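PDB 6TJA: SVS_variant_AS1 from Streptomyces sp. CWA1, which probably cyclises geranylgeranyl diphosphate to the diterpene spiroviolene, as a class I terpene cyclase, here in an engineered ancestral form. Local coordinates for residues I164-Q167 / A168-H171; N122-R125 / F126-A129; S248-M251 / H252-M256. All blocks are in the same frame, centred on the assembly; numbering follows the deposited sequence.

Contact 1 of 3, residues I164-Q167 / A168-H171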
ATOM      1  N   ILE A 164      16.025   2.898   3.786  1.00 25.35           N
ATOM      2  CA  ILE A 164      16.606   4.224   4.158  1.00 26.61           C
ATOM      3  C   ILE A 164      16.701   4.358   5.695  1.00 28.33           C
ATOM      4  O   ILE A 164      17.697   4.940   6.190  1.00 26.37           O
ATOM      5  CB  ILE A 164      15.757   5.346   3.524  1.00 24.40           C
ATOM      6  CG1 ILE A 164      15.960   5.403   2.010  1.00 24.99           C
ATOM      7  CG2 ILE A 164      16.040   6.682   4.170  1.00 25.65           C
ATOM      8  CD1 ILE A 164      15.053   6.411   1.321  1.00 25.79           C
ATOM      9  N   GLY A 165      15.680   3.879   6.422  1.00 27.13           N
ATOM     10  CA  GLY A 165      15.664   3.804   7.890  1.00 27.86           C
ATOM     11  C   GLY A 165      16.848   2.991   8.386  1.00 30.05           C
ATOM     12  O   GLY A 165      17.554   3.480   9.315  1.00 29.62           O
ATOM     13  N   ASN A 166      17.071   1.811   7.791  1.00 29.29           N
ATOM     14  CA  ASN A 166      18.205   0.910   8.149  1.00 30.96           C
ATOM     15  C   ASN A 166      19.536   1.642   7.919  1.00 30.17           C
ATOM     16  O   ASN A 166      20.405   1.603   8.829  1.00 29.82           O
ATOM     17  CB  ASN A 166      18.169  -0.401   7.364  1.00 29.03           C
ATOM     18  CG  ASN A 166      17.085  -1.355   7.822  1.00 29.40           C
ATOM     19  OD1 ASN A 166      16.419  -1.097   8.819  1.00 29.82           O
ATOM     20  ND2 ASN A 166      16.897  -2.447   7.090  1.00 25.53           N
ATOM     21  N   GLN A 167      19.650   2.347   6.792  1.00 28.84           N
ATOM     22  CA  GLN A 167      20.877   3.077   6.372  1.00 34.50           C
ATOM     23  C   GLN A 167      21.191   4.199   7.365  1.00 31.68           C
ATOM     24  O   GLN A 167      22.317   4.240   7.826  1.00 32.66           O
ATOM     25  CB  GLN A 167      20.752   3.622   4.947  1.00 38.50           C
ATOM     26  CG  GLN A 167      21.179   2.615   3.878  1.00 51.14           C
ATOM     27  CD  GLN A 167      22.610   2.148   4.018  1.00 56.92           C
ATOM     28  OE1 GLN A 167      22.887   1.011   4.408  1.00 61.09           O
ATOM     29  NE2 GLN A 167      23.540   3.035   3.710  1.00 59.74           N
ATOM     30  N   ALA A 168      20.224   5.053   7.703  1.00 30.15           N
ATOM     31  CA  ALA A 168      20.435   6.171   8.646  1.00 30.55           C
ATOM     32  C   ALA A 168      21.068   5.600   9.918  1.00 32.70           C
ATOM     33  O   ALA A 168      22.000   6.248  10.435  1.00 38.18           O
ATOM     34  CB  ALA A 168      19.146   6.900   8.952  1.00 29.27           C
ATOM     35  N   ARG A 169      20.588   4.435  10.381  1.00 33.40           N
ATOM     36  CA  ARG A 169      21.020   3.802  11.661  1.00 35.42           C
ATOM     37  C   ARG A 169      22.300   2.964  11.475  1.00 34.65           C
ATOM     38  O   ARG A 169      22.845   2.546  12.478  1.00 33.43           O
ATOM     39  CB  ARG A 169      19.953   2.855  12.217  1.00 37.17           C
ATOM     40  CG  ARG A 169      18.657   3.519  12.650  1.00 41.64           C
ATOM     41  CD  ARG A 169      17.510   2.522  12.702  1.00 42.20           C
ATOM     42  NE  ARG A 169      17.727   1.395  13.605  1.00 42.99           N
ATOM     43  CZ  ARG A 169      17.089   0.214  13.522  1.00 47.25           C
ATOM     44  NH1 ARG A 169      16.197  -0.023  12.564  1.00 45.12           N
ATOM     45  NH2 ARG A 169      17.369  -0.745  14.383  1.00 45.92           N
ATOM     46  N   GLY A 170      22.723   2.655  10.244  1.00 36.03           N
ATOM     47  CA  GLY A 170      23.788   1.658   9.992  1.00 34.54           C
ATOM     48  C   GLY A 170      23.379   0.294  10.514  1.00 37.91           C
ATOM     49  O   GLY A 170      24.251  -0.456  11.003  1.00 38.12           O
ATOM     50  N   HIS A 171      22.079  -0.015  10.448  1.00 36.84           N
ATOM     51  CA  HIS A 171      21.541  -1.340  10.841  1.00 33.51           C
ATOM     52  C   HIS A 171      21.539  -2.281   9.637  1.00 32.85           C
ATOM     53  O   HIS A 171      20.897  -1.964   8.612  1.00 34.19           O
ATOM     54  CB  HIS A 171      20.148  -1.210  11.438  1.00 35.33           C
ATOM     55  CG  HIS A 171      19.497  -2.521  11.712  1.00 36.25           C
ATOM     56  ND1 HIS A 171      19.766  -3.253  12.850  1.00 35.85           N
ATOM     57  CD2 HIS A 171      18.568  -3.214  11.009  1.00 39.32           C
ATOM     58  CE1 HIS A 171      19.029  -4.348  12.835  1.00 39.40           C
ATOM     59  NE2 HIS A 171      18.288  -4.350  11.700  1.00 37.22           N
TER
HETATM   60  O   HOH W   1      15.396   1.036  10.455  1.00 34.23           O
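The carbonyl oxygen N166 O is gripped twice at the end of helix 143-169: H171 N donates to it at 2.8 Å, and R169 N adds a weak bond. G170 N closes the inner ring on Q167 O at 2.9 Å, coming from above the carbonyl plane rather than along a lone pair. The H171-to-N166 and G170-to-Q167 bonds, with the positive phi of G170 (61°), make a Schellman motif. Just before, the spacing is still alpha-helical, with A168 N donating to I164 O at 2.9 Å. The side chain of N166 passes at a slant to H171, the amide and ring planes 63° apart: its CB sits 3.4 Å from H171 O, and its CG lies in the plane of the H171 ring, at the edge near CD2. OD1 accepts from a water at 2.9 Å, and the same water accepts from R169 NH1, although that link is suspiciously short. A bend at chi3 (59°) folds the R169 guanidinium back, and H171 CB rests over its centre, 3.9 Å above the plane. ND2 of N166 bonds Q244 OE1, so both ends of the amide are occupied. With an alanine here, Q244 OE1 would probably lose the ND2 bond and the water its acceptor at OD1. I164 and A168 pack on helix 100-115, whereas N166 and R169 touch A105 and Q102 of the second subunit.

Contact 2 of 3, residues N122-R125 / F126-A129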
ATOM      1  N   ASN A 122       4.773  20.660  -6.312  1.00 61.47           N
ATOM      2  CA  ASN A 122       5.581  21.359  -5.330  1.00 62.48           C
ATOM      3  C   ASN A 122       7.114  21.240  -5.482  1.00 55.84           C
ATOM      4  O   ASN A 122       7.814  20.785  -4.610  1.00 54.99           O
ATOM      5  CB  ASN A 122       5.035  21.305  -3.891  1.00 70.41           C
ATOM      6  CG  ASN A 122       5.131  19.957  -3.266  1.00 71.28           C
ATOM      7  OD1 ASN A 122       6.182  19.370  -3.240  1.00 76.81           O
ATOM      8  ND2 ASN A 122       4.027  19.468  -2.735  1.00 68.28           N
ATOM      9  N   GLY A 123       7.593  21.675  -6.635  1.00 54.18           N
ATOM     10  CA  GLY A 123       8.999  21.744  -6.978  1.00 58.71           C
ATOM     11  C   GLY A 123       9.621  20.387  -7.246  1.00 54.31           C
ATOM     12  O   GLY A 123      10.846  20.268  -7.288  1.00 54.48           O
ATOM     13  N   ASP A 124       8.795  19.358  -7.429  1.00 51.89           N
ATOM     14  CA  ASP A 124       9.327  18.050  -7.686  1.00 44.34           C
ATOM     15  C   ASP A 124       9.245  17.651  -9.137  1.00 41.57           C
ATOM     16  O   ASP A 124       8.182  17.483  -9.655  1.00 40.27           O
ATOM     17  CB  ASP A 124       8.483  17.151  -6.900  1.00 46.42           C
ATOM     18  CG  ASP A 124       9.153  15.987  -6.569  1.00 51.55           C
ATOM     19  OD1 ASP A 124       9.923  15.499  -7.398  1.00 46.38           O
ATOM     20  OD2 ASP A 124       9.097  15.547  -5.436  1.00 60.80           O
ATOM     21  N   ARG A 125      10.375  17.414  -9.772  1.00 43.43           N
ATOM     22  CA  ARG A 125      10.341  17.170 -11.238  1.00 45.11           C
ATOM     23  C   ARG A 125       9.934  15.712 -11.528  1.00 42.32           C
ATOM     24  O   ARG A 125       9.524  15.425 -12.683  1.00 41.69           O
ATOM     25  CB  ARG A 125      11.698  17.532 -11.843  1.00 51.12           C
ATOM     26  CG  ARG A 125      12.866  16.710 -11.313  1.00 54.99           C
ATOM     27  CD  ARG A 125      14.140  17.070 -12.054  1.00 63.40           C
ATOM     28  NE  ARG A 125      15.219  16.108 -11.843  1.00 64.88           N
ATOM     29  CZ  ARG A 125      15.983  16.045 -10.755  1.00 59.88           C
ATOM     30  NH1 ARG A 125      15.785  16.871  -9.739  1.00 56.05           N
ATOM     31  NH2 ARG A 125      16.936  15.133 -10.688  1.00 59.37           N
ATOM     32  N   PHE A 126      10.022  14.812 -10.538  1.00 36.26           N
ATOM     33  CA  PHE A 126       9.589  13.405 -10.705  1.00 33.52           C
ATOM     34  C   PHE A 126       8.061  13.341 -10.772  1.00 33.54           C
ATOM     35  O   PHE A 126       7.559  12.412 -11.404  1.00 32.65           O
ATOM     36  CB  PHE A 126      10.207  12.510  -9.633  1.00 33.38           C
ATOM     37  CG  PHE A 126      11.637  12.195  -9.961  1.00 34.13           C
ATOM     38  CD1 PHE A 126      11.946  11.285 -10.964  1.00 37.60           C
ATOM     39  CD2 PHE A 126      12.677  12.839  -9.302  1.00 36.21           C
ATOM     40  CE1 PHE A 126      13.272  11.043 -11.323  1.00 40.38           C
ATOM     41  CE2 PHE A 126      14.002  12.589  -9.651  1.00 37.90           C
ATOM     42  CZ  PHE A 126      14.298  11.702 -10.669  1.00 37.18           C
ATOM     43  N   VAL A 127       7.345  14.302 -10.172  1.00 29.64           N
ATOM     44  CA  VAL A 127       5.878  14.150  -9.941  1.00 31.10           C
ATOM     45  C   VAL A 127       5.116  14.310 -11.257  1.00 32.36           C
ATOM     46  O   VAL A 127       4.330  13.423 -11.574  1.00 32.15           O
ATOM     47  CB  VAL A 127       5.350  15.035  -8.798  1.00 31.88           C
ATOM     48  CG1 VAL A 127       3.865  15.343  -8.927  1.00 33.19           C
ATOM     49  CG2 VAL A 127       5.663  14.392  -7.459  1.00 32.99           C
ATOM     50  N   PRO A 128       5.290  15.385 -12.063  1.00 32.75           N
ATOM     51  CA  PRO A 128       4.529  15.533 -13.307  1.00 36.09           C
ATOM     52  C   PRO A 128       4.739  14.345 -14.265  1.00 33.82           C
ATOM     53  O   PRO A 128       3.769  13.859 -14.812  1.00 33.57           O
ATOM     54  CB  PRO A 128       5.036  16.855 -13.935  1.00 36.89           C
ATOM     55  CG  PRO A 128       5.629  17.610 -12.741  1.00 36.83           C
ATOM     56  CD  PRO A 128       6.180  16.535 -11.824  1.00 35.87           C
ATOM     57  N   ALA A 129       5.973  13.858 -14.387  1.00 31.70           N
ATOM     58  CA  ALA A 129       6.315  12.637 -15.155  1.00 33.85           C
ATOM     59  C   ALA A 129       5.463  11.431 -14.698  1.00 35.16           C
ATOM     60  O   ALA A 129       4.863  10.750 -15.581  1.00 31.38           O
ATOM     61  CB  ALA A 129       7.796  12.373 -15.024  1.00 34.13           C
TER
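An Asx turn caps the N-terminal end of helix 126-140: D124 accepts through OD1 from F126 N at 3.2 Å, on the anti side of the carboxylate and 23° out of its plane. The torsion that sets CG opposite the backbone N (chi1 -154°) brings the carboxylate to the F126 amide. The backbone adds a weak bond from V127 N to D124 O, and P128, which has no N-H to offer, brings its CD to 3.1 Å from that same oxygen. The carboxylate also has an apolar neighbour, D124 CG lying 3.9 Å from V127 CG2. R125 and F126 run side by side in the same direction, their guanidinium and ring planes 43° apart. Here the ring reaches the guanidinium with its CE2, 4.0 Å above one face and displaced toward the rim. Beyond the segments, R125 NE donates to M41 O, and F126 packs on A85 and R90 of helix 70-91. D124 OD1 has two partners, the F126 amide and R90 NH1 in a salt bridge; this pairing, with the positive end of the helix dipole close by, would be expected to stabilise the ionised carboxylate in a buried setting.

Contact 3 of 3, residues S248-M251 / H252-M256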
ATOM      1  N   SER A 248      26.078  -8.759   1.986  1.00 28.55           N
ATOM      2  CA  SER A 248      26.463  -8.073   3.250  1.00 31.36           C
ATOM      3  C   SER A 248      25.670  -8.688   4.402  1.00 32.75           C
ATOM      4  O   SER A 248      26.217  -8.743   5.503  1.00 31.63           O
ATOM      5  CB  SER A 248      26.245  -6.573   3.223  1.00 34.75           C
ATOM      6  OG  SER A 248      26.755  -5.973   2.046  1.00 39.93           O
ATOM      7  N   VAL A 249      24.414  -9.096   4.156  1.00 29.58           N
ATOM      8  CA  VAL A 249      23.535  -9.657   5.217  1.00 28.59           C
ATOM      9  C   VAL A 249      24.126 -10.990   5.688  1.00 27.43           C
ATOM     10  O   VAL A 249      24.249 -11.170   6.906  1.00 26.68           O
ATOM     11  CB  VAL A 249      22.062  -9.803   4.775  1.00 29.79           C
ATOM     12  CG1 VAL A 249      21.283 -10.659   5.763  1.00 29.13           C
ATOM     13  CG2 VAL A 249      21.362  -8.464   4.575  1.00 26.42           C
ATOM     14  N   LEU A 250      24.464 -11.896   4.773  1.00 28.23           N
ATOM     15  CA  LEU A 250      25.033 -13.224   5.129  1.00 29.19           C
ATOM     16  C   LEU A 250      26.429 -13.056   5.750  1.00 33.26           C
ATOM     17  O   LEU A 250      26.724 -13.773   6.734  1.00 33.57           O
ATOM     18  CB  LEU A 250      25.070 -14.124   3.897  1.00 28.69           C
ATOM     19  CG  LEU A 250      23.700 -14.435   3.295  1.00 28.27           C
ATOM     20  CD1 LEU A 250      23.865 -15.113   1.954  1.00 29.93           C
ATOM     21  CD2 LEU A 250      22.864 -15.308   4.218  1.00 28.64           C
ATOM     22  N   MET A 251      27.261 -12.154   5.231  1.00 33.84           N
ATOM     23  CA  MET A 251      28.611 -11.890   5.801  1.00 36.41           C
ATOM     24  C   MET A 251      28.475 -11.435   7.255  1.00 37.51           C
ATOM     25  O   MET A 251      29.167 -12.024   8.106  1.00 35.65           O
ATOM     26  CB  MET A 251      29.393 -10.850   4.997  1.00 34.41           C
ATOM     27  CG  MET A 251      29.815 -11.403   3.657  1.00 35.53           C
ATOM     28  SD  MET A 251      30.628 -10.205   2.621  1.00 39.13           S
ATOM     29  CE  MET A 251      32.082  -9.851   3.610  1.00 42.56           C
ATOM     30  N   HIS A 252      27.579 -10.485   7.538  1.00 33.61           N
ATOM     31  CA  HIS A 252      27.366  -9.933   8.900  1.00 32.54           C
ATOM     32  C   HIS A 252      26.720 -10.985   9.810  1.00 34.05           C
ATOM     33  O   HIS A 252      27.233 -11.172  10.924  1.00 34.04           O
ATOM     34  CB  HIS A 252      26.555  -8.637   8.831  1.00 37.91           C
ATOM     35  CG  HIS A 252      26.417  -7.948  10.149  1.00 39.66           C
ATOM     36  ND1 HIS A 252      25.393  -8.238  11.037  1.00 38.56           N
ATOM     37  CD2 HIS A 252      27.164  -6.998  10.736  1.00 40.71           C
ATOM     38  CE1 HIS A 252      25.519  -7.490  12.111  1.00 39.58           C
ATOM     39  NE2 HIS A 252      26.597  -6.735  11.957  1.00 45.60           N
ATOM     40  N   HIS A 253      25.629 -11.649   9.390  1.00 32.97           N
ATOM     41  CA  HIS A 253      24.788 -12.453  10.322  1.00 34.35           C
ATOM     42  C   HIS A 253      25.299 -13.904  10.454  1.00 38.83           C
ATOM     43  O   HIS A 253      25.056 -14.494  11.513  1.00 35.23           O
ATOM     44  CB  HIS A 253      23.302 -12.338   9.977  1.00 32.56           C
ATOM     45  CG  HIS A 253      22.751 -10.997  10.324  1.00 32.45           C
ATOM     46  ND1 HIS A 253      22.451 -10.632  11.626  1.00 36.34           N
ATOM     47  CD2 HIS A 253      22.480  -9.912   9.551  1.00 32.01           C
ATOM     48  CE1 HIS A 253      21.991  -9.392  11.653  1.00 35.13           C
ATOM     49  NE2 HIS A 253      22.008  -8.915  10.380  1.00 33.50           N
ATOM     50  N   ARG A 254      26.022 -14.438   9.466  1.00 38.26           N
ATOM     51  CA  ARG A 254      26.549 -15.825   9.505  1.00 40.26           C
ATOM     52  C   ARG A 254      28.087 -15.812   9.572  1.00 39.43           C
ATOM     53  O   ARG A 254      28.670 -16.890   9.498  1.00 46.63           O
ATOM     54  CB  ARG A 254      26.010 -16.605   8.299  1.00 44.60           C
ATOM     55  CG  ARG A 254      24.496 -16.502   8.100  1.00 46.86           C
ATOM     56  CD  ARG A 254      23.700 -17.569   8.837  1.00 52.43           C
ATOM     57  NE  ARG A 254      24.244 -18.864   8.434  1.00 58.17           N
ATOM     58  CZ  ARG A 254      23.936 -19.524   7.310  1.00 53.15           C
ATOM     59  NH1 ARG A 254      23.014 -19.069   6.464  1.00 47.49           N
ATOM     60  NH2 ARG A 254      24.555 -20.664   7.061  1.00 50.23           N
ATOM     61  N   GLY A 255      28.732 -14.648   9.704  1.00 42.43           N
ATOM     62  CA  GLY A 255      30.205 -14.521   9.667  1.00 43.35           C
ATOM     63  C   GLY A 255      30.824 -15.235   8.466  1.00 47.78           C
ATOM     64  O   GLY A 255      31.867 -15.891   8.619  1.00 46.09           O
ATOM     65  N   MET A 256      30.231 -15.098   7.284  1.00 44.62           N
ATOM     66  CA  MET A 256      30.775 -15.721   6.054  1.00 42.88           C
ATOM     67  C   MET A 256      31.762 -14.762   5.382  1.00 40.68           C
ATOM     68  O   MET A 256      31.559 -13.537   5.458  1.00 35.90           O
ATOM     69  CB  MET A 256      29.653 -16.047   5.058  1.00 44.49           C
ATOM     70  CG  MET A 256      28.818 -17.233   5.443  1.00 42.22           C
ATOM     71  SD  MET A 256      27.496 -17.454   4.254  1.00 37.22           S
ATOM     72  CE  MET A 256      26.783 -18.979   4.862  1.00 36.58           C
TER
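H252 donates its backbone N-H to S248 O at 3.0 Å, the first of three regular i to i+4 bonds that carry helix 246-254 toward its end; its CB also lies against that oxygen. H253 N makes the next, to V249 O at 2.9 Å, and this oxygen meets the edge of the H253 imidazole near the ring plane, with CD2 at 3.4 Å. The same CD2 touches V249 CG1, the two side chains passing at a slant. Over one face of the H253 ring comes ND1 of H252, 3.5 Å above its centre, so that one imidazole turns an edge to the other. R254 N completes the series on L250 O at 2.9 Å. Two bends along its chain curl the arginine back, and M256 CE lies over the rim of its guanidinium. G255 takes positive phi (49°), turning the chain out of the helix, and its CA approaches M251 O in a C-H···O contact. M256 then leaves, held by a weak bond from its N to M251 O. Its CG stands opposite the carbonyl carbon (chi1 -74°) and the chain runs on extended, laying SD against L250 CB at 4.1 Å; M251 CG lies 3.3 Å from M256 O. L250, M251 and M256 face helix 258-283, packing on A261 and E264, while on another side V249 and H252 touch M172, whose carbonyl oxygen accepts from H253 NE2.

Contacts 1 and 3 are two helix ends that each turn out through a glycine of positive phi, whereas contact 2 starts a helix. Contacts 1 and 3 are near neighbours, centres about 17 Å and nearest atoms about 6 Å apart; M172, directly after contact 1, bridges the gap to contact 3, and residues 243-245 supply partners to both. Contact 2 lies farther off, with centres about 26 Å from contact 1 and 39 Å from contact 3. Through R90 it is tied to helix 70-91, near whose end lies an aspartate-rich sequence that probably binds magnesium, as in other class I cyclases. All three sit 22 to 24 Å from the chain centre, at the periphery of the helical terpene-synthase fold.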